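Local coordinates for beta-galactosidase (Trichoderma reesei, PDB 3OGV), which probably hydrolyses beta-D-galactosides, releasing their terminal non-reducing beta-D-galactose residues, at residues F274-F279 against K309-A314; T418-Y423 against S442-G447; L434-L439 against L492-V497. All coordinates share one frame; numbering follows the deposited sequence.

Interaction 1: F274-F279 against K309-A314. With PTQ (2-phenylethyl 1-thio-beta-D-galactopyranoside), chain E.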
loop_
_atom_site.group_PDB
_atom_site.type_symbol
_atom_site.label_atom_id
_atom_site.label_comp_id
_atom_site.label_asym_id
_atom_site.label_seq_id
_atom_site.Cartn_x
_atom_site.Cartn_y
_atom_site.Cartn_z
ATOM N N PHE A 274 17.796 15.769 -2.403
ATOM C CA PHE A 274 17.084 15.109 -3.507
ATOM C C PHE A 274 16.081 14.088 -2.937
ATOM O O PHE A 274 16.470 13.160 -2.216
ATOM C CB PHE A 274 18.038 14.502 -4.500
ATOM C CG PHE A 274 17.368 13.742 -5.620
ATOM C CD1 PHE A 274 16.202 14.266 -6.218
ATOM C CD2 PHE A 274 17.841 12.470 -6.039
ATOM C CE1 PHE A 274 15.568 13.548 -7.236
ATOM C CE2 PHE A 274 17.197 11.711 -7.002
ATOM C CZ PHE A 274 16.045 12.258 -7.627
ATOM N N SER A 275 14.784 14.329 -3.248
ATOM C CA SER A 275 13.726 13.632 -2.558
ATOM C C SER A 275 12.762 13.028 -3.579
ATOM O O SER A 275 12.163 13.739 -4.416
ATOM C CB SER A 275 12.958 14.594 -1.666
ATOM O OG SER A 275 13.782 15.135 -0.673
ATOM N N LEU A 276 12.540 11.696 -3.521
ATOM C CA LEU A 276 11.551 10.993 -4.307
ATOM C C LEU A 276 10.506 10.600 -3.300
ATOM O O LEU A 276 10.590 9.592 -2.542
ATOM C CB LEU A 276 12.195 9.786 -5.021
ATOM C CG LEU A 276 13.147 10.157 -6.115
ATOM C CD1 LEU A 276 13.873 8.862 -6.613
ATOM C CD2 LEU A 276 12.418 10.863 -7.307
ATOM N N VAL A 277 9.410 11.413 -3.221
ATOM C CA VAL A 277 8.424 11.304 -2.197
ATOM C C VAL A 277 7.431 10.153 -2.582
ATOM O O VAL A 277 6.835 9.602 -1.632
ATOM C CB VAL A 277 7.679 12.651 -2.001
ATOM C CG1 VAL A 277 6.466 12.503 -1.007
ATOM C CG2 VAL A 277 8.717 13.559 -1.385
ATOM N N GLU A 278 7.325 9.781 -3.845
ATOM C CA GLU A 278 6.689 8.497 -4.194
ATOM C C GLU A 278 7.542 7.928 -5.267
ATOM O O GLU A 278 7.770 8.534 -6.348
ATOM C CB GLU A 278 5.263 8.656 -4.736
ATOM C CG GLU A 278 4.324 9.282 -3.771
ATOM C CD GLU A 278 2.988 9.521 -4.490
ATOM O OE1 GLU A 278 2.625 8.794 -5.391
ATOM O OE2 GLU A 278 2.249 10.355 -3.954
ATOM N N PHE A 279 8.013 6.679 -5.096
ATOM C CA PHE A 279 8.679 6.007 -6.184
ATOM C C PHE A 279 8.074 4.582 -6.300
ATOM O O PHE A 279 7.792 3.927 -5.259
ATOM C CB PHE A 279 10.233 5.873 -5.966
ATOM C CG PHE A 279 10.934 5.442 -7.246
ATOM C CD1 PHE A 279 11.178 6.320 -8.270
ATOM C CD2 PHE A 279 11.208 4.078 -7.454
ATOM C CE1 PHE A 279 11.767 5.902 -9.428
ATOM C CE2 PHE A 279 11.732 3.611 -8.583
ATOM C CZ PHE A 279 12.008 4.496 -9.608
ATOM N N LYS A 309 18.701 1.344 -7.293
ATOM C CA LYS A 309 20.149 1.754 -7.276
ATOM C C LYS A 309 20.407 2.905 -8.259
ATOM O O LYS A 309 21.269 3.742 -7.999
ATOM C CB LYS A 309 21.073 0.548 -7.592
ATOM C CG LYS A 309 20.959 -0.480 -6.445
ATOM C CD LYS A 309 21.921 -1.673 -6.730
ATOM C CE LYS A 309 21.503 -2.721 -5.654
ATOM N NZ LYS A 309 22.427 -3.906 -5.842
ATOM N N ASN A 310 19.566 3.024 -9.297
ATOM C CA ASN A 310 19.685 4.177 -10.203
ATOM C C ASN A 310 19.290 5.461 -9.484
ATOM O O ASN A 310 19.809 6.552 -9.816
ATOM C CB ASN A 310 18.807 3.962 -11.464
ATOM C CG ASN A 310 18.921 5.078 -12.426
ATOM O OD1 ASN A 310 19.978 5.271 -13.024
ATOM N ND2 ASN A 310 17.791 5.757 -12.706
ATOM N N ASN A 311 18.394 5.413 -8.507
ATOM C CA ASN A 311 18.103 6.569 -7.707
ATOM C C ASN A 311 19.206 6.924 -6.718
ATOM O O ASN A 311 19.446 8.095 -6.459
ATOM C CB ASN A 311 16.738 6.384 -6.944
ATOM C CG ASN A 311 15.573 6.262 -7.920
ATOM O OD1 ASN A 311 15.585 6.820 -9.011
ATOM N ND2 ASN A 311 14.571 5.497 -7.462
ATOM N N MET A 312 19.896 5.889 -6.190
ATOM C CA MET A 312 21.078 6.145 -5.433
ATOM C C MET A 312 22.203 6.752 -6.305
ATOM O O MET A 312 22.941 7.579 -5.785
ATOM C CB MET A 312 21.585 4.822 -4.785
ATOM C CG MET A 312 20.476 4.281 -3.815
ATOM S SD MET A 312 20.899 2.563 -3.316
ATOM C CE MET A 312 19.199 1.845 -3.014
ATOM N N ALA A 313 22.251 6.399 -7.548
ATOM C CA ALA A 313 23.198 6.986 -8.522
ATOM C C ALA A 313 23.032 8.528 -8.596
ATOM O O ALA A 313 23.957 9.236 -8.891
ATOM C CB ALA A 313 23.125 6.357 -9.880
ATOM N N ALA A 314 21.778 8.994 -8.367
ATOM C CA ALA A 314 21.494 10.438 -8.353
ATOM C C ALA A 314 21.528 11.044 -7.014
ATOM O O ALA A 314 21.239 12.247 -6.854
ATOM C CB ALA A 314 20.112 10.659 -9.004
HETATM C C1 PTQ E . 0.449 9.324 -7.536
HETATM O O1 PTQ E . -0.045 8.162 -8.250
HETATM S S1 PTQ E . 0.567 10.660 -8.799
HETATM C C2 PTQ E . -0.434 9.775 -6.423
HETATM O O2 PTQ E . 0.116 10.836 -5.695
HETATM C C3 PTQ E . -0.860 8.640 -5.490
HETATM O O3 PTQ E . -1.877 9.072 -4.634
HETATM C C4 PTQ E . -1.255 7.412 -6.287
HETATM O O4 PTQ E . -2.520 7.758 -6.936
HETATM C C5 PTQ E . -0.262 6.996 -7.313
HETATM O O5 PTQ E . -0.841 4.717 -7.498
HETATM C C6 PTQ E . -0.567 5.926 -8.309
HETATM C C7 PTQ E . 1.772 9.954 -9.950
HETATM C C8 PTQ E . 1.859 10.705 -11.253
HETATM C C9 PTQ E . 2.815 10.079 -12.188
HETATM C C10 PTQ E . 2.376 9.100 -13.072
HETATM C C11 PTQ E . 3.332 8.481 -13.905
HETATM C C12 PTQ E . 4.691 8.855 -13.817
HETATM C C13 PTQ E . 5.073 9.803 -12.900
HETATM C C14 PTQ E . 4.183 10.363 -12.076
#

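Interaction 2: T418-Y423 against S442-G447. With MAN (alpha-D-mannopyranose), chain B.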
loop_
_atom_site.group_PDB
_atom_site.type_symbol
_atom_site.label_atom_id
_atom_site.label_comp_id
_atom_site.label_asym_id
_atom_site.label_seq_id
_atom_site.Cartn_x
_atom_site.Cartn_y
_atom_site.Cartn_z
ATOM N N THR A 418 18.981 -8.438 -20.494
ATOM C CA THR A 418 18.990 -9.648 -19.697
ATOM C C THR A 418 20.276 -10.472 -19.953
ATOM O O THR A 418 20.409 -11.608 -19.454
ATOM C CB THR A 418 17.776 -10.502 -20.054
ATOM O OG1 THR A 418 17.804 -10.714 -21.468
ATOM C CG2 THR A 418 16.461 -9.768 -19.588
ATOM N N ASP A 419 21.211 -9.851 -20.694
ATOM C CA ASP A 419 22.493 -10.538 -21.012
ATOM C C ASP A 419 23.442 -10.523 -19.799
ATOM O O ASP A 419 23.229 -9.777 -18.832
ATOM C CB ASP A 419 23.225 -9.822 -22.141
ATOM C CG ASP A 419 22.522 -9.991 -23.545
ATOM O OD1 ASP A 419 21.638 -10.874 -23.710
ATOM O OD2 ASP A 419 22.870 -9.250 -24.508
ATOM N N THR A 420 24.478 -11.350 -19.875
ATOM C CA THR A 420 25.517 -11.321 -18.836
ATOM C C THR A 420 26.770 -10.647 -19.407
ATOM O O THR A 420 27.135 -10.971 -20.547
ATOM C CB THR A 420 25.882 -12.785 -18.359
ATOM O OG1 THR A 420 24.726 -13.312 -17.686
ATOM C CG2 THR A 420 27.022 -12.748 -17.378
ATOM N N ALA A 421 27.372 -9.686 -18.691
ATOM C CA ALA A 421 28.566 -9.008 -19.179
ATOM C C ALA A 421 29.705 -9.343 -18.245
ATOM O O ALA A 421 29.573 -9.363 -17.041
ATOM C CB ALA A 421 28.334 -7.477 -19.039
ATOM N N SER A 422 30.927 -9.450 -18.819
ATOM C CA SER A 422 32.178 -9.564 -18.086
ATOM C C SER A 422 32.855 -8.233 -18.124
ATOM O O SER A 422 32.851 -7.583 -19.188
ATOM C CB SER A 422 33.049 -10.590 -18.805
ATOM O OG SER A 422 32.497 -11.885 -18.646
ATOM N N TYR A 423 33.441 -7.782 -17.003
ATOM C CA TYR A 423 34.072 -6.461 -17.005
ATOM C C TYR A 423 35.098 -6.377 -15.905
ATOM O O TYR A 423 35.191 -7.261 -15.005
ATOM C CB TYR A 423 32.963 -5.340 -16.804
ATOM C CG TYR A 423 32.267 -5.277 -15.445
ATOM C CD1 TYR A 423 31.307 -6.296 -15.074
ATOM C CD2 TYR A 423 32.646 -4.342 -14.475
ATOM C CE1 TYR A 423 30.680 -6.251 -13.819
ATOM C CE2 TYR A 423 31.958 -4.293 -13.216
ATOM C CZ TYR A 423 31.034 -5.262 -12.870
ATOM O OH TYR A 423 30.471 -5.186 -11.620
ATOM N N SER A 442 37.836 -11.589 -13.804
ATOM C CA SER A 442 36.853 -10.562 -14.284
ATOM C C SER A 442 35.632 -10.593 -13.391
ATOM O O SER A 442 35.271 -11.649 -12.861
ATOM C CB SER A 442 36.362 -10.981 -15.673
ATOM O OG SER A 442 37.385 -10.812 -16.673
ATOM N N LEU A 443 34.985 -9.457 -13.294
ATOM C CA LEU A 443 33.671 -9.336 -12.653
ATOM C C LEU A 443 32.602 -9.749 -13.676
ATOM O O LEU A 443 32.774 -9.704 -14.865
ATOM C CB LEU A 443 33.490 -7.864 -12.225
ATOM C CG LEU A 443 34.630 -7.367 -11.284
ATOM C CD1 LEU A 443 34.417 -5.876 -10.948
ATOM C CD2 LEU A 443 34.770 -8.070 -9.946
ATOM N N THR A 444 31.411 -10.049 -13.085
ATOM C CA THR A 444 30.261 -10.410 -13.932
ATOM C C THR A 444 29.057 -9.593 -13.459
ATOM O O THR A 444 28.781 -9.477 -12.283
ATOM C CB THR A 444 29.891 -11.894 -13.692
ATOM O OG1 THR A 444 31.037 -12.688 -14.091
ATOM C CG2 THR A 444 28.794 -12.323 -14.681
ATOM N N LEU A 445 28.328 -9.083 -14.468
ATOM C CA LEU A 445 26.980 -8.459 -14.224
ATOM C C LEU A 445 25.990 -9.294 -15.008
ATOM O O LEU A 445 26.007 -9.311 -16.242
ATOM C CB LEU A 445 27.051 -6.997 -14.727
ATOM C CG LEU A 445 25.792 -6.197 -14.255
ATOM C CD1 LEU A 445 25.819 -5.947 -12.774
ATOM C CD2 LEU A 445 25.706 -4.909 -15.074
ATOM N N THR A 446 25.119 -9.990 -14.246
ATOM C CA THR A 446 24.138 -10.844 -14.908
ATOM C C THR A 446 22.903 -9.996 -15.344
ATOM O O THR A 446 22.855 -8.769 -15.127
ATOM C CB THR A 446 23.760 -12.068 -14.020
ATOM O OG1 THR A 446 23.122 -11.619 -12.826
ATOM C CG2 THR A 446 25.045 -12.896 -13.683
ATOM N N GLY A 447 21.910 -10.647 -15.870
ATOM C CA GLY A 447 20.740 -9.913 -16.476
ATOM C C GLY A 447 19.947 -9.134 -15.409
ATOM O O GLY A 447 19.710 -9.594 -14.297
HETATM C C1 MAN B . 21.284 -15.984 -11.815
HETATM C C2 MAN B . 22.126 -15.514 -12.933
HETATM C C3 MAN B . 21.453 -15.862 -14.243
HETATM C C4 MAN B . 21.037 -17.350 -14.270
HETATM C C5 MAN B . 20.158 -17.628 -13.051
HETATM C C6 MAN B . 19.814 -19.120 -12.924
HETATM O O2 MAN B . 23.270 -16.286 -12.935
HETATM O O3 MAN B . 22.458 -15.637 -15.216
HETATM O O4 MAN B . 20.335 -17.672 -15.460
HETATM O O5 MAN B . 20.938 -17.332 -11.935
HETATM O O6 MAN B . 21.016 -19.842 -12.639
HETATM O O HOH W 1 21.607 -13.433 -16.758
HETATM O O HOH W 2 33.215 -12.477 -16.090
HETATM O O HOH W 3 29.982 -7.692 -10.298
#

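Interaction 3: L434-L439 against L492-V497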
loop_
_atom_site.group_PDB
_atom_site.type_symbol
_atom_site.label_atom_id
_atom_site.label_comp_id
_atom_site.label_asym_id
_atom_site.label_seq_id
_atom_site.Cartn_x
_atom_site.Cartn_y
_atom_site.Cartn_z
ATOM N N LEU A 434 43.122 2.259 -9.539
ATOM C CA LEU A 434 43.385 0.836 -9.612
ATOM C C LEU A 434 42.462 0.153 -10.523
ATOM O O LEU A 434 41.256 0.392 -10.378
ATOM C CB LEU A 434 43.311 0.209 -8.219
ATOM C CG LEU A 434 44.167 0.727 -7.079
ATOM C CD1 LEU A 434 43.881 0.094 -5.773
ATOM C CD2 LEU A 434 45.668 0.590 -7.422
ATOM N N THR A 435 42.925 -0.722 -11.378
ATOM C CA THR A 435 42.066 -1.631 -12.168
ATOM C C THR A 435 41.816 -2.871 -11.297
ATOM O O THR A 435 42.745 -3.526 -10.756
ATOM C CB THR A 435 42.648 -2.062 -13.519
ATOM O OG1 THR A 435 42.749 -0.867 -14.359
ATOM C CG2 THR A 435 41.738 -3.049 -14.268
ATOM N N ILE A 436 40.549 -3.128 -11.043
ATOM C CA ILE A 436 40.169 -4.191 -10.154
ATOM C C ILE A 436 39.347 -5.161 -10.988
ATOM O O ILE A 436 38.359 -4.749 -11.679
ATOM C CB ILE A 436 39.323 -3.537 -9.042
ATOM C CG1 ILE A 436 40.128 -2.500 -8.205
ATOM C CG2 ILE A 436 38.636 -4.600 -8.140
ATOM C CD1 ILE A 436 39.292 -1.389 -7.654
ATOM N N PRO A 437 39.567 -6.513 -10.796
ATOM C CA PRO A 437 40.467 -7.216 -9.738
ATOM C C PRO A 437 41.974 -7.086 -9.852
ATOM O O PRO A 437 42.510 -7.275 -10.968
ATOM C CB PRO A 437 40.106 -8.705 -9.886
ATOM C CG PRO A 437 38.652 -8.581 -10.508
ATOM C CD PRO A 437 38.669 -7.476 -11.458
ATOM N N GLN A 438 42.584 -6.764 -8.722
ATOM C CA GLN A 438 44.057 -6.638 -8.669
ATOM C C GLN A 438 44.743 -7.959 -8.678
ATOM O O GLN A 438 45.944 -8.025 -9.034
ATOM C CB GLN A 438 44.387 -5.871 -7.402
ATOM C CG GLN A 438 44.129 -4.389 -7.528
ATOM C CD GLN A 438 45.360 -3.704 -8.060
ATOM O OE1 GLN A 438 46.414 -3.667 -7.383
ATOM N NE2 GLN A 438 45.243 -3.107 -9.231
ATOM N N LEU A 439 44.066 -9.037 -8.323
ATOM C CA LEU A 439 44.672 -10.388 -8.332
ATOM C C LEU A 439 44.248 -11.236 -9.468
ATOM O O LEU A 439 44.405 -12.455 -9.425
ATOM C CB LEU A 439 44.396 -11.220 -7.094
ATOM C CG LEU A 439 44.577 -10.587 -5.796
ATOM C CD1 LEU A 439 44.036 -11.496 -4.595
ATOM C CD2 LEU A 439 45.977 -10.213 -5.581
ATOM N N LEU A 492 32.784 -13.633 -9.332
ATOM C CA LEU A 492 34.024 -13.364 -8.653
ATOM C C LEU A 492 34.004 -11.990 -8.084
ATOM O O LEU A 492 33.660 -11.031 -8.799
ATOM C CB LEU A 492 35.142 -13.551 -9.711
ATOM C CG LEU A 492 36.538 -13.250 -9.099
ATOM C CD1 LEU A 492 37.016 -14.338 -8.196
ATOM C CD2 LEU A 492 37.616 -12.919 -10.261
ATOM N N HIS A 493 34.452 -11.840 -6.849
ATOM C CA HIS A 493 34.582 -10.570 -6.194
ATOM C C HIS A 493 35.919 -10.403 -5.531
ATOM O O HIS A 493 36.628 -11.376 -5.231
ATOM C CB HIS A 493 33.454 -10.373 -5.145
ATOM C CG HIS A 493 32.147 -10.085 -5.814
ATOM N ND1 HIS A 493 31.937 -8.872 -6.408
ATOM C CD2 HIS A 493 31.084 -10.854 -6.112
ATOM C CE1 HIS A 493 30.757 -8.886 -7.034
ATOM N NE2 HIS A 493 30.214 -10.097 -6.843
ATOM N N GLU A 494 36.322 -9.131 -5.320
ATOM C CA GLU A 494 37.565 -8.821 -4.658
ATOM C C GLU A 494 37.406 -7.651 -3.766
ATOM O O GLU A 494 36.654 -6.688 -4.107
ATOM C CB GLU A 494 38.646 -8.575 -5.709
ATOM C CG GLU A 494 40.076 -8.512 -5.081
ATOM C CD GLU A 494 41.102 -8.214 -6.137
ATOM O OE1 GLU A 494 41.573 -9.174 -6.808
ATOM O OE2 GLU A 494 41.410 -6.966 -6.339
ATOM N N PHE A 495 38.010 -7.638 -2.638
ATOM C CA PHE A 495 38.104 -6.471 -1.796
ATOM C C PHE A 495 39.438 -6.378 -1.118
ATOM O O PHE A 495 40.189 -7.383 -1.096
ATOM C CB PHE A 495 36.975 -6.408 -0.761
ATOM C CG PHE A 495 37.001 -7.563 0.266
ATOM C CD1 PHE A 495 36.456 -8.815 -0.108
ATOM C CD2 PHE A 495 37.424 -7.377 1.519
ATOM C CE1 PHE A 495 36.423 -9.883 0.842
ATOM C CE2 PHE A 495 37.398 -8.468 2.518
ATOM C CZ PHE A 495 36.837 -9.679 2.044
ATOM N N ALA A 496 39.816 -5.192 -0.662
ATOM C CA ALA A 496 41.126 -4.956 -0.033
ATOM C C ALA A 496 40.961 -4.203 1.228
ATOM O O ALA A 496 40.136 -3.218 1.298
ATOM C CB ALA A 496 42.003 -4.217 -0.999
ATOM N N VAL A 497 41.665 -4.569 2.286
ATOM C CA VAL A 497 41.532 -3.984 3.605
ATOM C C VAL A 497 42.853 -3.304 3.901
ATOM O O VAL A 497 43.920 -3.950 3.859
ATOM C CB VAL A 497 41.144 -5.047 4.723
ATOM C CG1 VAL A 497 41.015 -4.394 6.039
ATOM C CG2 VAL A 497 39.843 -5.823 4.348
#

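Interaction 1: F274-F279 against K309-A314
Asn311 reaches out from the helix and sets its amide nitrogen on the face of the Phe279 ring, with ND2 3.3 Å above the ring plane and over its centre. The two planes are 82° apart, so the amide meets the ring end-on through ND2 rather than lying flat on it. The same amide is bounded by Leu276, whose CD1 comes to 3.4 Å from Asn311 CG. Just past the helix's C-terminal end, the Phe274 ring packs on Ala314, with CE2 3.7 Å from the methyl CB. Phe274 CG stands anti to the backbone N (chi1 177°), which carries the ring out to that helix end. No hydrogen bond crosses the contact; Trp261 of helix 261-268 touches Phe274, Leu276, Phe279 and Asn311 and closes the cluster.

At the corner the strand makes at Val277 and Glu278, Glu278 turns to the ligand, and its OE2 accepts a hydrogen bond from O2 of the thiogalactoside at 2.8 Å. Arg114 and Asn215 also hold OE2, while Tyr240 holds OE1. Strand 275-280 and helix 301-313, followed by the parallel neighbour strand 318-321, form a beta-alpha-beta crossover of the TIM barrel, with the galactose site at the strand's C-terminal end.

Interaction 2: T418-Y423 against S442-G447
The carbonyl oxygen of Leu443 is gripped twice, by Tyr423 N at 3.0 Å and by a water that donates to Leu443 O at 3.1 Å. The peptide N-H arrives tilted 33° from the carbonyl plane. That water also bonds Ser422 OG, at 2.7 Å, and Thr444 OG1, tying together the hydroxyls of the non-hydrogen-bonded pair Ser422-Thr444. Leu443 N returns a bond to Tyr423 O, and Ala421 and Leu445 exchange the same reciprocal pair of backbone bonds, which fixes an antiparallel register.

On the face bearing Ala421, Tyr423, Leu443 and Leu445, the tyrosine ring folds across the neighbouring strand. Its CG lies between the backbone N and the carbonyl carbon (chi1 68°), a turn that brings the ring over Leu443. A CH-pi contact results: Leu443 CB is 3.7 Å from the Tyr423 ring centroid and 17° off the normal. Leu443 CD1 adds a contact of 3.7 Å to Tyr423 CE2, while Leu445 N lies in the ring plane at its edge. The hydroxyl is held by His453, and a water links it to Thr444 O.

Nearer the other end, the methyls Thr420 CG2 and Thr444 CG2 are pressed to 3.3 Å, a squeeze closer than two methyls normally allow. Gly447 fits beside Thr418 because a beta carbon there would lie about 2.5 Å from Thr418 O. Gly447 N donates to a water at 2.9 Å, which also bonds O3 of a mannose and, weakly, Thr418 O. The alternation of hydrogen-bonded and non-hydrogen-bonded pairs is that of an antiparallel beta-sheet, here joining outer strand 443-445 to central strand 421-427 of a three-stranded sheet in the domain 2 region.

Interaction 3: L434-L439 against L492-V497
A side-chain-to-backbone contact joins a loop to a strand in the domain 2 region: Glu494, on strand 492-497, takes two successive backbone N-H groups of the chain that follows strand 434-436. Gln438 N donates to Glu494 OE2 at 2.7 Å, meeting its syn lone pair, and Leu439 N donates to Glu494 OE1 at 2.9 Å, also on the syn side but 18° out of the carboxylate plane. The carboxylate thus acts as a two-pronged acceptor. Its reach comes from an extended side chain, with CG anti to the backbone N (chi1 -169°), which bridges two pieces of chain whose directions are 95° apart.

Carbon atoms flank the carboxylate on the Pro437 and Leu439 side. Pro437 CB lies 3.4 Å from Glu494 OE1, and Leu439 CG lies 3.5 Å from that same oxygen. A cis peptide precedes Pro437, while the bent Gln438 side chain folds back to give a nearly straight bond from NE2 to Thr435 O at 3.0 Å. Putting an alanine in place of Glu494 would probably leave the N-H groups of Gln438 and Leu439 without their acceptor and set this loop free to shift.

Each carboxylate oxygen has a further partner: Tyr466 OH bonds OE2 and Gln530 NE2 bonds OE1. These residues lie on strands 462-467 and 527-532, the two antiparallel neighbours of strand 492-497, so the loop rests against three adjoining strands of the eight-stranded sheet.

Overall arrangement
Interactions 2 and 3 form one continuous region: their centres are 16 Å apart, their segments alternate along the chain, and strands 421-427 and 434-436 are neighbours in one sheet. Leu443 joins them directly, its CD2 lying 3.4 Å from Leu492 O and 4.0 Å from Pro437 CG. Interaction 1 belongs to the barrel and touches neither, with nearest atoms about 8 Å from interaction 2 and about 10 Å from interaction 3. Its helix 301-313 nevertheless reaches the domain 2 region, since Lys309 makes a salt bridge to Glu470 and Arg305 bonds Gly447 O weakly. Of the three, interaction 1 holds a galactose-binding residue, whereas interactions 2 and 3 lie away from that site.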